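Paenibacillus xanthan lyase (Paenibacillus, PDB 6F2P) acts as a xanthan lyase of polysaccharide lyase family 8, probably cleaving the polysaccharide by beta-elimination, and carries several bound calcium ions. Local coordinates at residues A61-G64 with S69-T72; A110-N115 with W124-G129; D209-D214 with Y264-P269; D278-R283 with S368-A373. One frame throughout, in Å; residues are numbered along the deposited sequence.

Interaction 1 of 4, residues A61-G64 with S69-T72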
# COMPACT_ATOMS: atom_id res chain seq x y z
N ALA A 61 -30.50 32.41 14.13
CA ALA A 61 -29.80 31.72 15.20
C ALA A 61 -30.61 31.77 16.48
O ALA A 61 -30.18 32.40 17.45
CB ALA A 61 -28.43 32.33 15.41
N PRO A 62 -31.78 31.11 16.50
CA PRO A 62 -32.64 31.11 17.69
C PRO A 62 -32.06 30.24 18.80
O PRO A 62 -31.36 29.27 18.51
CB PRO A 62 -33.93 30.47 17.18
CG PRO A 62 -33.50 29.60 16.04
CD PRO A 62 -32.34 30.31 15.39
N PHE A 63 -32.34 30.58 20.05
CA PHE A 63 -31.75 29.85 21.16
C PHE A 63 -32.71 28.91 21.86
O PHE A 63 -33.93 28.98 21.68
CB PHE A 63 -31.13 30.81 22.17
CG PHE A 63 -29.93 31.52 21.65
CD1 PHE A 63 -28.80 30.81 21.29
CD2 PHE A 63 -29.93 32.90 21.50
CE1 PHE A 63 -27.69 31.46 20.80
CE2 PHE A 63 -28.82 33.55 21.01
CZ PHE A 63 -27.70 32.83 20.66
N GLY A 64 -32.14 28.03 22.67
CA GLY A 64 -32.91 27.19 23.56
C GLY A 64 -32.77 25.71 23.30
O GLY A 64 -32.77 24.90 24.24
N SER A 69 -26.74 27.68 17.08
CA SER A 69 -26.97 29.11 17.21
C SER A 69 -25.85 29.82 17.97
O SER A 69 -25.56 30.99 17.71
CB SER A 69 -28.32 29.37 17.86
OG SER A 69 -29.37 28.96 17.00
N ILE A 70 -25.20 29.11 18.89
CA ILE A 70 -24.03 29.65 19.58
C ILE A 70 -22.94 30.04 18.59
O ILE A 70 -22.47 31.18 18.57
CB ILE A 70 -23.46 28.64 20.61
CG1 ILE A 70 -24.54 28.24 21.62
CG2 ILE A 70 -22.24 29.21 21.31
CD1 ILE A 70 -25.00 29.39 22.49
N THR A 71 -22.54 29.10 17.75
CA THR A 71 -21.48 29.32 16.77
C THR A 71 -21.88 30.39 15.77
O THR A 71 -21.09 31.28 15.43
CB THR A 71 -21.14 28.01 16.01
OG1 THR A 71 -20.63 27.04 16.93
CG2 THR A 71 -20.12 28.25 14.90
N THR A 72 -23.12 30.28 15.28
CA THR A 72 -23.63 31.18 14.25
C THR A 72 -23.61 32.61 14.73
O THR A 72 -23.16 33.52 14.02
CB THR A 72 -25.05 30.80 13.83
OG1 THR A 72 -25.12 29.40 13.58
CG2 THR A 72 -25.45 31.54 12.57
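The loop backbone at A61 comes to within 4.3 Å of the first turn of helix 68-85, measured between the CA atoms of A61 and S69, and the chain runs on past S69 through P62 and F63. One hydrogen bond joins the two segments: S69 OG donates to the carbonyl P62 O at 2.5 Å. It approaches at a C=O...donor angle of 133°, tilted out of the carbonyl plane. The hydroxyl reaches it because S69 OG lies beside its own backbone N (chi1 -67°), facing the loop. Both segments belong to the N-terminal helical domain, in this family an alpha/alpha toroid, and here the loop folds back on the start of the helix that it leads into. F63 lies over the same turn, its CE1 3.7 Å from S69 CB and 3.8 Å from I70 CD1, both met obliquely. One face of the F63 ring is covered by A61 O, 3.9 Å above its centre. On the far side of S69, the methyl A61 CB packs against T72 CB at 4.0 Å, while the T72 hydroxyl is engaged with T68 O one turn back. M108 of helix 95-111 also packs on both F63 and I70.

Interaction 2 of 4, residues A110-N115 with W124-G129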
# COMPACT_ATOMS: atom_id res chain seq x y z
N ALA A 110 -24.69 37.02 29.34
CA ALA A 110 -25.75 37.10 30.34
C ALA A 110 -26.81 36.04 30.12
O ALA A 110 -27.57 35.72 31.03
CB ALA A 110 -26.39 38.48 30.34
N ASN A 111 -26.87 35.49 28.91
CA ASN A 111 -28.04 34.71 28.51
C ASN A 111 -27.77 33.32 27.97
O ASN A 111 -28.54 32.39 28.21
CB ASN A 111 -28.86 35.52 27.50
CG ASN A 111 -29.44 36.78 28.12
OD1 ASN A 111 -29.01 37.89 27.82
ND2 ASN A 111 -30.43 36.60 28.99
N GLN A 112 -26.67 33.18 27.24
CA GLN A 112 -26.40 31.95 26.50
C GLN A 112 -25.05 31.30 26.80
O GLN A 112 -24.99 30.12 27.14
CB GLN A 112 -26.56 32.20 25.00
CG GLN A 112 -28.00 32.25 24.56
CD GLN A 112 -28.73 30.98 24.93
OE1 GLN A 112 -29.76 31.02 25.61
NE2 GLN A 112 -28.20 29.84 24.50
N PHE A 113 -23.98 32.08 26.67
CA PHE A 113 -22.62 31.55 26.73
C PHE A 113 -21.79 32.18 27.83
O PHE A 113 -21.27 33.30 27.67
CB PHE A 113 -21.91 31.74 25.39
CG PHE A 113 -20.64 30.95 25.27
CD1 PHE A 113 -20.67 29.63 24.85
CD2 PHE A 113 -19.42 31.52 25.59
CE1 PHE A 113 -19.50 28.88 24.74
CE2 PHE A 113 -18.25 30.79 25.48
CZ PHE A 113 -18.29 29.46 25.06
N TYR A 114 -21.65 31.45 28.93
CA TYR A 114 -21.00 31.98 30.12
C TYR A 114 -20.59 30.85 31.04
O TYR A 114 -21.10 29.73 30.96
CB TYR A 114 -21.95 32.92 30.86
CG TYR A 114 -23.27 32.28 31.26
CD1 TYR A 114 -23.39 31.58 32.45
CD2 TYR A 114 -24.39 32.38 30.44
CE1 TYR A 114 -24.60 30.99 32.82
CE2 TYR A 114 -25.60 31.80 30.80
CZ TYR A 114 -25.70 31.10 31.99
OH TYR A 114 -26.90 30.52 32.33
N ASN A 115 -19.67 31.16 31.95
CA ASN A 115 -19.23 30.19 32.93
C ASN A 115 -20.39 29.67 33.78
O ASN A 115 -20.91 30.38 34.63
CB ASN A 115 -18.14 30.80 33.81
CG ASN A 115 -17.68 29.86 34.90
OD1 ASN A 115 -17.86 28.63 34.80
ND2 ASN A 115 -17.08 30.42 35.94
N TRP A 124 -20.33 20.22 20.33
CA TRP A 124 -19.30 20.83 19.51
C TRP A 124 -19.37 22.36 19.52
O TRP A 124 -18.34 23.04 19.54
CB TRP A 124 -19.39 20.29 18.09
CG TRP A 124 -18.23 20.68 17.26
CD1 TRP A 124 -17.05 20.01 17.13
CD2 TRP A 124 -18.12 21.86 16.46
NE1 TRP A 124 -16.21 20.69 16.29
CE2 TRP A 124 -16.84 21.83 15.86
CE3 TRP A 124 -18.97 22.93 16.18
CZ2 TRP A 124 -16.40 22.83 15.00
CZ3 TRP A 124 -18.53 23.93 15.32
CH2 TRP A 124 -17.25 23.87 14.75
N HIS A 125 -20.58 22.90 19.50
CA HIS A 125 -20.74 24.35 19.44
C HIS A 125 -20.35 25.04 20.76
O HIS A 125 -19.89 26.19 20.76
CB HIS A 125 -22.16 24.72 19.01
CG HIS A 125 -22.52 24.19 17.66
ND1 HIS A 125 -21.95 24.68 16.50
CD2 HIS A 125 -23.36 23.21 17.28
CE1 HIS A 125 -22.44 24.02 15.46
NE2 HIS A 125 -23.30 23.12 15.91
N TRP A 126 -20.49 24.32 21.87
CA TRP A 126 -20.12 24.86 23.17
C TRP A 126 -18.60 24.83 23.37
O TRP A 126 -18.01 25.79 23.86
CB TRP A 126 -20.83 24.09 24.29
CG TRP A 126 -22.32 24.21 24.19
CD1 TRP A 126 -23.19 23.28 23.68
CD2 TRP A 126 -23.12 25.34 24.57
NE1 TRP A 126 -24.48 23.76 23.74
CE2 TRP A 126 -24.46 25.02 24.28
CE3 TRP A 126 -22.84 26.58 25.14
CZ2 TRP A 126 -25.51 25.89 24.54
CZ3 TRP A 126 -23.89 27.46 25.40
CH2 TRP A 126 -25.20 27.11 25.09
N GLN A 127 -17.98 23.73 22.95
CA GLN A 127 -16.58 23.51 23.30
C GLN A 127 -15.58 23.95 22.23
O GLN A 127 -14.40 24.14 22.52
CB GLN A 127 -16.37 22.04 23.66
CG GLN A 127 -17.34 21.53 24.72
CD GLN A 127 -17.02 20.13 25.19
OE1 GLN A 127 -17.90 19.42 25.66
NE2 GLN A 127 -15.76 19.72 25.07
N ILE A 128 -16.04 24.12 21.01
CA ILE A 128 -15.13 24.43 19.92
C ILE A 128 -15.60 25.58 19.04
O ILE A 128 -14.92 26.60 18.95
CB ILE A 128 -14.87 23.18 19.05
CG1 ILE A 128 -14.13 22.12 19.87
CG2 ILE A 128 -14.11 23.56 17.79
CD1 ILE A 128 -13.95 20.81 19.18
N GLY A 129 -16.77 25.42 18.41
CA GLY A 129 -17.27 26.41 17.46
C GLY A 129 -17.43 27.79 18.06
O GLY A 129 -16.98 28.79 17.48
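F113 and W126 meet where the chain leaves helix 95-111 and returns as helix 123-141, two successive helices joined by a loop within the alpha/alpha toroid of the N-terminal domain. The packed part is aromatic. The two side chains run alongside one another, pointing opposite ways, with F113 CD1 3.8 Å from W126 CE3, and the approach to the indole is oblique. F113 CG stands anti to the backbone N (chi1 -167°), which carries the ring across to the helix. Its rim there lies against a backbone carbonyl: F113 CE1 is 3.5 Å from W126 O, which lies near the plane of the phenyl ring and accepts a hydrogen bond from T160 OG1. A second carbonyl plays the like part on the indole, Q112 O lying near its plane at the benzo edge, 3.4 Å from W126 CZ3. The opposite end of the indole is fixed by W126 NE1, which bonds to Y120 O, and the Y120 ring packs edge-to-face with it. I70 of helix 68-85 packs against both F113 and W126.

Away from this buried pair the contact is loose. The Q112 carbonyl belongs to the packed edge, but its side chain, on the more open side, only skirts the indole, and the chain just before it is exposed. At W126 the helix widens into a pi-type turn, where W124 O accepts from I128 N at 2.9 Å and G129 N at 3.1 Å, the two donors coming from opposite faces of the carbonyl plane.

Interaction 3 of 4, residues D209-D214 with Y264-P269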
# COMPACT_ATOMS: atom_id res chain seq x y z
N ASP A 209 -5.84 5.69 12.06
CA ASP A 209 -5.85 7.11 11.74
C ASP A 209 -4.49 7.80 11.83
O ASP A 209 -3.74 7.60 12.79
CB ASP A 209 -6.84 7.86 12.64
CG ASP A 209 -8.25 7.33 12.51
OD1 ASP A 209 -8.60 6.79 11.43
OD2 ASP A 209 -9.02 7.45 13.49
N GLY A 210 -4.19 8.61 10.82
CA GLY A 210 -3.04 9.49 10.87
C GLY A 210 -2.26 9.57 9.57
O GLY A 210 -2.73 9.13 8.52
N PHE A 211 -1.07 10.16 9.66
CA PHE A 211 -0.15 10.22 8.54
C PHE A 211 0.79 9.01 8.52
O PHE A 211 1.30 8.59 9.57
CB PHE A 211 0.68 11.50 8.61
CG PHE A 211 -0.10 12.73 8.28
CD1 PHE A 211 -0.73 13.45 9.28
CD2 PHE A 211 -0.19 13.17 6.97
CE1 PHE A 211 -1.44 14.58 8.98
CE2 PHE A 211 -0.90 14.30 6.67
CZ PHE A 211 -1.53 15.01 7.68
N TYR A 212 1.03 8.47 7.33
CA TYR A 212 1.92 7.32 7.16
C TYR A 212 3.23 7.79 6.51
O TYR A 212 3.24 8.78 5.78
CB TYR A 212 1.25 6.27 6.26
CG TYR A 212 0.08 5.53 6.88
CD1 TYR A 212 -1.05 6.21 7.31
CD2 TYR A 212 0.09 4.14 7.00
CE1 TYR A 212 -2.12 5.54 7.87
CE2 TYR A 212 -0.98 3.46 7.56
CZ TYR A 212 -2.08 4.17 7.99
OH TYR A 212 -3.16 3.53 8.55
N ASN A 213 4.32 7.08 6.79
CA ASN A 213 5.60 7.41 6.16
C ASN A 213 5.57 7.39 4.63
O ASN A 213 6.35 8.10 3.99
CB ASN A 213 6.72 6.48 6.67
CG ASN A 213 7.24 6.89 8.03
OD1 ASN A 213 6.85 6.33 9.06
ND2 ASN A 213 8.12 7.89 8.04
N ASP A 214 4.68 6.59 4.05
CA ASP A 214 4.59 6.50 2.59
C ASP A 214 3.81 7.67 1.99
O ASP A 214 3.68 7.78 0.78
CB ASP A 214 4.03 5.14 2.12
CG ASP A 214 2.55 4.91 2.50
OD1 ASP A 214 1.85 5.89 2.83
OD2 ASP A 214 2.10 3.74 2.45
N TYR A 264 5.88 17.50 1.44
CA TYR A 264 6.53 16.77 0.35
C TYR A 264 5.85 15.44 0.08
O TYR A 264 5.72 15.01 -1.06
CB TYR A 264 8.00 16.52 0.64
CG TYR A 264 8.83 17.75 0.83
CD1 TYR A 264 8.94 18.70 -0.16
CD2 TYR A 264 9.54 17.95 2.02
CE1 TYR A 264 9.72 19.83 0.01
CE2 TYR A 264 10.31 19.07 2.20
CZ TYR A 264 10.40 20.01 1.20
OH TYR A 264 11.17 21.14 1.39
N ASP A 265 5.42 14.77 1.15
CA ASP A 265 4.91 13.41 1.04
C ASP A 265 3.40 13.32 0.88
O ASP A 265 2.91 12.48 0.13
CB ASP A 265 5.35 12.57 2.23
CG ASP A 265 6.86 12.49 2.37
OD1 ASP A 265 7.56 12.74 1.36
OD2 ASP A 265 7.33 12.19 3.49
N SER A 266 2.65 14.17 1.58
CA SER A 266 1.21 13.99 1.63
C SER A 266 0.40 15.07 0.93
O SER A 266 -0.81 14.93 0.79
CB SER A 266 0.76 13.86 3.08
OG SER A 266 1.44 12.78 3.70
N TYR A 267 1.05 16.14 0.47
CA TYR A 267 0.29 17.23 -0.16
C TYR A 267 0.74 17.62 -1.56
O TYR A 267 -0.07 17.63 -2.49
CB TYR A 267 0.15 18.43 0.79
CG TYR A 267 -0.73 18.00 1.91
CD1 TYR A 267 -2.11 17.98 1.75
CD2 TYR A 267 -0.20 17.51 3.09
CE1 TYR A 267 -2.94 17.52 2.75
CE2 TYR A 267 -1.02 17.05 4.10
CZ TYR A 267 -2.38 17.05 3.92
OH TYR A 267 -3.20 16.59 4.91
N GLU A 268 2.02 17.90 -1.72
CA GLU A 268 2.56 18.23 -3.03
C GLU A 268 2.17 17.23 -4.14
O GLU A 268 1.81 17.65 -5.24
CB GLU A 268 4.08 18.43 -2.96
CG GLU A 268 4.67 19.08 -4.20
CD GLU A 268 6.17 19.12 -4.18
OE1 GLU A 268 6.76 18.38 -3.37
OE2 GLU A 268 6.77 19.90 -4.96
N PRO A 269 2.24 15.91 -3.86
CA PRO A 269 1.88 15.03 -4.98
C PRO A 269 0.39 15.09 -5.32
O PRO A 269 -0.02 14.67 -6.41
CB PRO A 269 2.24 13.63 -4.46
CG PRO A 269 3.10 13.84 -3.27
CD PRO A 269 2.69 15.16 -2.68
O HOH W 1 3.26 11.74 5.50
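F211 carries the apolar part of this contact, meeting S266 and Y267 of helix 256-267. Its side chain and that of Y267 are set roughly perpendicular, F211 CE2 lying 3.8 Å from Y267 CE2 in an oblique approach. With CG beside the backbone N (chi1 -72°), the phenyl ring presents its edge to S266 OG and Y267 OH. Y267 OH lies near its plane at 3.6 Å from F211 CZ, and S266 OG does likewise at 3.7 Å from F211 CD2. An alanine at F211 is likely to open a gap beside Y267 and S266 and leave the Y267 ring freer to shift.

The polar links are indirect. One water donates to Y212 O at 3.0 Å and to S266 OG at 2.8 Å, bridging the Y212 carbonyl and the S266 hydroxyl. The S266 hydroxyl is also bonded to G215 O, and Y267 OH to N226 O, so both hydroxyls at the phenyl edge have polar partners of their own.

F211 is further enclosed by a stack with W262, from the same helix, and an edge-to-face contact with F217. Strand 210-211 is an outer strand of a small antiparallel sheet, with strand 217-219 beside it. This part of helix 256-267 packs against the sheet, while Y264 and E268 turn to helix 312-328.

Interaction 4 of 4, residues D278-R283 with S368-A373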
# COMPACT_ATOMS: atom_id res chain seq x y z
N ASP A 278 -9.36 14.75 -5.86
CA ASP A 278 -10.58 14.31 -5.19
C ASP A 278 -10.49 12.93 -4.55
O ASP A 278 -11.23 12.62 -3.61
CB ASP A 278 -11.75 14.33 -6.18
CG ASP A 278 -12.16 15.73 -6.57
OD1 ASP A 278 -12.02 16.65 -5.73
OD2 ASP A 278 -12.62 15.92 -7.72
N MET A 279 -9.59 12.09 -5.05
CA MET A 279 -9.51 10.73 -4.56
C MET A 279 -9.00 10.65 -3.12
O MET A 279 -9.18 9.63 -2.46
CB MET A 279 -8.66 9.86 -5.49
CG MET A 279 -7.17 10.13 -5.45
SD MET A 279 -6.30 9.07 -6.62
CE MET A 279 -4.59 9.51 -6.30
N VAL A 280 -8.39 11.73 -2.63
CA VAL A 280 -7.98 11.76 -1.23
C VAL A 280 -8.86 12.67 -0.37
O VAL A 280 -8.51 12.95 0.77
CB VAL A 280 -6.50 12.21 -1.02
CG1 VAL A 280 -5.55 11.30 -1.79
CG2 VAL A 280 -6.31 13.67 -1.42
N ARG A 281 -9.99 13.11 -0.91
CA ARG A 281 -10.84 14.05 -0.18
C ARG A 281 -12.06 13.38 0.44
O ARG A 281 -12.93 14.05 1.01
CB ARG A 281 -11.24 15.23 -1.06
CG ARG A 281 -10.06 16.02 -1.58
CD ARG A 281 -10.45 17.38 -2.13
NE ARG A 281 -11.55 17.32 -3.09
CZ ARG A 281 -12.77 17.82 -2.87
NH1 ARG A 281 -13.05 18.42 -1.72
NH2 ARG A 281 -13.72 17.73 -3.80
N GLY A 282 -12.11 12.05 0.37
CA GLY A 282 -13.19 11.29 0.96
C GLY A 282 -14.57 11.83 0.62
O GLY A 282 -14.85 12.18 -0.54
N ARG A 283 -15.42 11.95 1.64
CA ARG A 283 -16.80 12.35 1.42
C ARG A 283 -16.94 13.80 0.96
O ARG A 283 -18.01 14.22 0.52
CB ARG A 283 -17.66 12.12 2.66
CG ARG A 283 -17.48 13.13 3.78
CD ARG A 283 -18.32 12.70 4.99
NE ARG A 283 -18.35 13.74 6.01
CZ ARG A 283 -17.55 13.78 7.07
NH1 ARG A 283 -16.66 12.82 7.26
NH2 ARG A 283 -17.65 14.77 7.94
N SER A 368 0.65 3.01 -0.40
CA SER A 368 0.20 1.69 0.02
C SER A 368 -0.66 1.71 1.29
O SER A 368 -1.44 0.78 1.52
CB SER A 368 1.41 0.79 0.25
OG SER A 368 2.06 0.54 -0.99
N GLY A 369 -0.50 2.74 2.10
CA GLY A 369 -1.25 2.86 3.34
C GLY A 369 -2.72 3.24 3.15
O GLY A 369 -3.52 3.10 4.07
N MET A 370 -3.07 3.70 1.95
CA MET A 370 -4.45 4.09 1.69
C MET A 370 -4.94 3.66 0.31
O MET A 370 -5.87 4.26 -0.24
CB MET A 370 -4.61 5.60 1.86
CG MET A 370 -3.85 6.40 0.83
SD MET A 370 -3.96 8.15 1.20
CE MET A 370 -3.02 8.84 -0.15
N ASP A 371 -4.32 2.63 -0.25
CA ASP A 371 -4.69 2.11 -1.57
C ASP A 371 -4.84 3.20 -2.64
O ASP A 371 -5.87 3.28 -3.31
CB ASP A 371 -5.98 1.28 -1.48
CG ASP A 371 -5.80 0.01 -0.64
OD1 ASP A 371 -4.64 -0.37 -0.36
OD2 ASP A 371 -6.84 -0.60 -0.28
N ARG A 372 -3.81 4.03 -2.79
CA ARG A 372 -3.82 5.09 -3.80
C ARG A 372 -2.49 5.12 -4.54
O ARG A 372 -1.48 4.64 -4.04
CB ARG A 372 -4.08 6.46 -3.17
CG ARG A 372 -5.44 6.60 -2.51
CD ARG A 372 -6.55 6.63 -3.55
NE ARG A 372 -7.83 7.07 -2.97
CZ ARG A 372 -8.78 6.25 -2.53
NH1 ARG A 372 -8.61 4.93 -2.58
NH2 ARG A 372 -9.90 6.76 -2.03
N ALA A 373 -2.50 5.72 -5.72
CA ALA A 373 -1.28 5.86 -6.51
C ALA A 373 -1.35 7.14 -7.34
O ALA A 373 -2.44 7.56 -7.76
CB ALA A 373 -1.07 4.65 -7.40
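R372 reaches across to the backbone of M279 and holds its carbonyl with two nitrogens side-on. NE donates to M279 O at 2.9 Å and NH2 at 3.0 Å, and the oxygen lies within 1° of the guanidinium plane. The two bonds use the carbonyl differently: NH2 comes in the carbonyl plane at a C=O...donor angle of 155°, whereas NE stands above that plane. Beside this grip the M279 chain runs past the arginine, pointing the other way, SD 3.9 Å from R372 CD. M279 CG sits between the backbone N and the carbonyl carbon (chi1 72°), and the chain is extended from there, bringing the methyl CE to the backbone at A373 O. V280 CG1 and M370 CE add an apolar touch at 3.9 Å.

One shell out, R372 NH1 makes a longer bond to D371 O, 3.3 Å, from above that carbonyl's plane, and so adds a restraint on the guanidinium. A leucine in place of R372 would probably leave the buried M279 O without both donors and remove the polar tie between the segments. In 278-283, R281 makes a side-on salt bridge to D278 across the turn that contains M279, NE and NH2 both donating to OD1 at 2.8 Å, and R281 N bonds to D278 O. W427 holds the second oxygen of D278. D371 is held by R390 and S388.

D371 and R372 both face F367, forming a G1 beta bulge at the turn between strands 363-367 and 372-377. The bulge lies where the helical domain meets the super-sandwich domain, a junction characteristic of family 8 lyases.

In the fold
The four contacts form two pairs. Interactions 1 and 2, with centres 10 Å apart, share one core of the helical domain: T71 OG1 and H125 ND1, 2.7 Å apart, probably hydrogen-bond, and I70 CD1 lies 3.5 Å from W126 CH2. Interactions 3 and 4, 11 Å apart between centres, adjoin through a probable hydrogen bond from G369 N to D214 OD2 at 2.8 Å. The pairs are separate: the centres of interactions 1 and 3 are 38 Å apart. Interaction 4 joins the helical and super-sandwich domains, between which related lyases hold their substrate cleft. The side chains of W126 and M370 lie about 10 Å and 9 Å from bound calcium ions.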